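Local coordinates for protection of telomeres protein poz1 (Schizosaccharomyces pombe, PDB 5WE0) that binds telomeric DNA and negatively regulates telomerase and telomere length, interacting with Pot1, Rap1 and Tpz1 in the shelterin bridge, at residues N22-M26 / E62-S68. Numbering follows the deposited sequence.
Sequences NHYDM and EYCFNLS
Helix 54-64 ends in a Schellman motif, and the extended loop 22-26 runs past that C-terminal end. Asn66, at positive phi (57/45), is the C-prime residue: Leu67 N returns to Glu62 O (2.9 Å) and Asn66 N to Tyr63 O (3.0 Å). CA atoms pair His23 with Ser68 (5.2 Å), Tyr24 with Glu62 (5.9 Å) and Asp25 with Tyr63 (5.6 Å). His23, rotamer m, donates from ND1 to Glu62 OE2 (2.9 Å) and takes Leu67 CB over its ring face, 3.8 Å from the centroid, a CH-pi contact. From helix 209-230, Ser217 hydrogen-bonds His23 NE2 and Lys224 salt-bridges Glu62 OE2. Tyr24 N donates to Glu62 OE1 (2.9 Å), so one carboxylate grips two consecutive residues. Met26 lays CB 3.8 Å from Tyr63 CE1; the Tyr63 ring also stacks on an aromatic side chain of the Tpz1 chain, making this junction part of the Tpz1 interface. A water joins loop to turn, donating to Tyr24 O (2.5 Å) and Glu62 O (2.9 Å) and accepting from Ser68 N (2.9 Å).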
loop_
_atom_site.group_PDB
_atom_site.type_symbol
_atom_site.label_atom_id
_atom_site.label_comp_id
_atom_site.label_asym_id
_atom_site.label_seq_id
_atom_site.Cartn_x
_atom_site.Cartn_y
_atom_site.Cartn_z
ATOM N N ASN A 22 -14.259 7.755 2.890
ATOM C CA ASN A 22 -13.151 7.422 3.770
ATOM C C ASN A 22 -12.494 6.145 3.261
ATOM O O ASN A 22 -12.355 5.970 2.046
ATOM C CB ASN A 22 -13.622 7.299 5.221
ATOM C CG ASN A 22 -14.335 8.546 5.703
ATOM O OD1 ASN A 22 -13.767 9.644 5.701
ATOM N ND2 ASN A 22 -15.603 8.395 6.076
ATOM N N HIS A 23 -12.074 5.255 4.152
ATOM C CA HIS A 23 -11.278 4.105 3.743
ATOM C C HIS A 23 -12.127 2.844 3.641
ATOM O O HIS A 23 -13.006 2.595 4.475
ATOM C CB HIS A 23 -10.121 3.881 4.717
ATOM C CG HIS A 23 -9.172 5.030 4.796
ATOM N ND1 HIS A 23 -8.573 5.579 3.680
ATOM C CD2 HIS A 23 -8.728 5.748 5.856
ATOM C CE1 HIS A 23 -7.784 6.571 4.052
ATOM N NE2 HIS A 23 -7.856 6.696 5.367
ATOM N N TYR A 24 -11.837 2.041 2.626
ATOM C CA TYR A 24 -12.524 0.776 2.451
ATOM C C TYR A 24 -12.158 -0.213 3.563
ATOM O O TYR A 24 -11.046 -0.210 4.106
ATOM C CB TYR A 24 -12.192 0.184 1.082
ATOM C CG TYR A 24 -12.698 -1.226 0.924
ATOM C CD1 TYR A 24 -14.024 -1.483 0.580
ATOM C CD2 TYR A 24 -11.866 -2.307 1.183
ATOM C CE1 TYR A 24 -14.496 -2.794 0.469
ATOM C CE2 TYR A 24 -12.326 -3.605 1.073
ATOM C CZ TYR A 24 -13.635 -3.844 0.710
ATOM O OH TYR A 24 -14.061 -5.149 0.618
ATOM N N ASP A 25 -13.126 -1.053 3.917
ATOM C CA ASP A 25 -12.872 -2.217 4.758
ATOM C C ASP A 25 -13.844 -3.312 4.336
ATOM O O ASP A 25 -14.978 -3.022 3.950
ATOM C CB ASP A 25 -13.020 -1.902 6.255
ATOM C CG ASP A 25 -12.709 -3.119 7.160
ATOM O OD1 ASP A 25 -11.858 -3.983 6.807
ATOM O OD2 ASP A 25 -13.338 -3.209 8.239
ATOM N N MET A 26 -13.407 -4.567 4.405
ATOM C CA MET A 26 -14.286 -5.637 3.959
ATOM C C MET A 26 -15.348 -5.891 5.015
ATOM O O MET A 26 -15.033 -6.092 6.187
ATOM C CB MET A 26 -13.535 -6.930 3.663
ATOM C CG MET A 26 -14.512 -7.974 3.111
ATOM S SD MET A 26 -14.082 -8.549 1.442
ATOM C CE MET A 26 -12.780 -9.700 1.845
ATOM N N GLU A 62 -5.799 0.343 1.553
ATOM C CA GLU A 62 -6.678 0.582 2.694
ATOM C C GLU A 62 -6.987 -0.721 3.440
ATOM O O GLU A 62 -7.058 -0.739 4.673
ATOM C CB GLU A 62 -7.967 1.247 2.212
ATOM C CG GLU A 62 -7.740 2.652 1.614
ATOM C CD GLU A 62 -9.010 3.248 1.041
ATOM O OE1 GLU A 62 -9.862 2.463 0.546
ATOM O OE2 GLU A 62 -9.155 4.504 1.078
ATOM N N TYR A 63 -7.200 -1.819 2.707
ATOM C CA TYR A 63 -7.530 -3.095 3.338
ATOM C C TYR A 63 -6.299 -3.701 4.005
ATOM O O TYR A 63 -6.319 -4.025 5.196
ATOM C CB TYR A 63 -8.109 -4.047 2.280
ATOM C CG TYR A 63 -8.585 -5.409 2.797
ATOM C CD1 TYR A 63 -9.408 -5.508 3.917
ATOM C CD2 TYR A 63 -8.224 -6.590 2.147
ATOM C CE1 TYR A 63 -9.840 -6.752 4.382
ATOM C CE2 TYR A 63 -8.657 -7.827 2.603
ATOM C CZ TYR A 63 -9.463 -7.897 3.714
ATOM O OH TYR A 63 -9.893 -9.110 4.162
ATOM N N CYS A 64 -5.187 -3.758 3.266
ATOM C CA CYS A 64 -3.945 -4.350 3.762
ATOM C C CYS A 64 -3.480 -3.721 5.076
ATOM O O CYS A 64 -3.060 -4.428 6.002
ATOM C CB CYS A 64 -2.871 -4.195 2.692
ATOM S SG CYS A 64 -1.279 -4.836 3.163
ATOM N N PHE A 65 -3.488 -2.394 5.162
ATOM C CA PHE A 65 -3.012 -1.714 6.358
ATOM C C PHE A 65 -4.153 -1.305 7.273
ATOM O O PHE A 65 -3.918 -0.606 8.265
ATOM C CB PHE A 65 -2.141 -0.500 5.985
ATOM C CG PHE A 65 -0.872 -0.894 5.298
ATOM C CD1 PHE A 65 0.168 -1.456 6.018
ATOM C CD2 PHE A 65 -0.745 -0.771 3.927
ATOM C CE1 PHE A 65 1.323 -1.870 5.384
ATOM C CE2 PHE A 65 0.415 -1.166 3.290
ATOM C CZ PHE A 65 1.447 -1.726 4.020
ATOM N N ASN A 66 -5.381 -1.739 6.968
ATOM C CA ASN A 66 -6.514 -1.561 7.870
ATOM C C ASN A 66 -6.712 -0.078 8.201
ATOM O O ASN A 66 -6.905 0.312 9.356
ATOM C CB ASN A 66 -6.302 -2.413 9.131
ATOM C CG ASN A 66 -7.614 -2.964 9.722
ATOM O OD1 ASN A 66 -8.686 -2.831 9.134
ATOM N ND2 ASN A 66 -7.514 -3.607 10.879
ATOM N N LEU A 67 -6.642 0.764 7.159
ATOM C CA LEU A 67 -6.678 2.214 7.355
ATOM C C LEU A 67 -8.000 2.702 7.947
ATOM O O LEU A 67 -8.054 3.833 8.444
ATOM C CB LEU A 67 -6.382 2.952 6.037
ATOM C CG LEU A 67 -4.963 2.712 5.508
ATOM C CD1 LEU A 67 -4.657 3.605 4.287
ATOM C CD2 LEU A 67 -3.949 2.932 6.621
ATOM N N SER A 68 -9.066 1.889 7.885
ATOM C CA SER A 68 -10.343 2.246 8.508
ATOM C C SER A 68 -10.254 2.397 10.020
ATOM O O SER A 68 -11.129 3.049 10.604
ATOM C CB SER A 68 -11.400 1.186 8.219
ATOM O OG SER A 68 -11.930 1.403 6.939
HETATM O O HOH W 1 -9.590 -0.394 6.131
#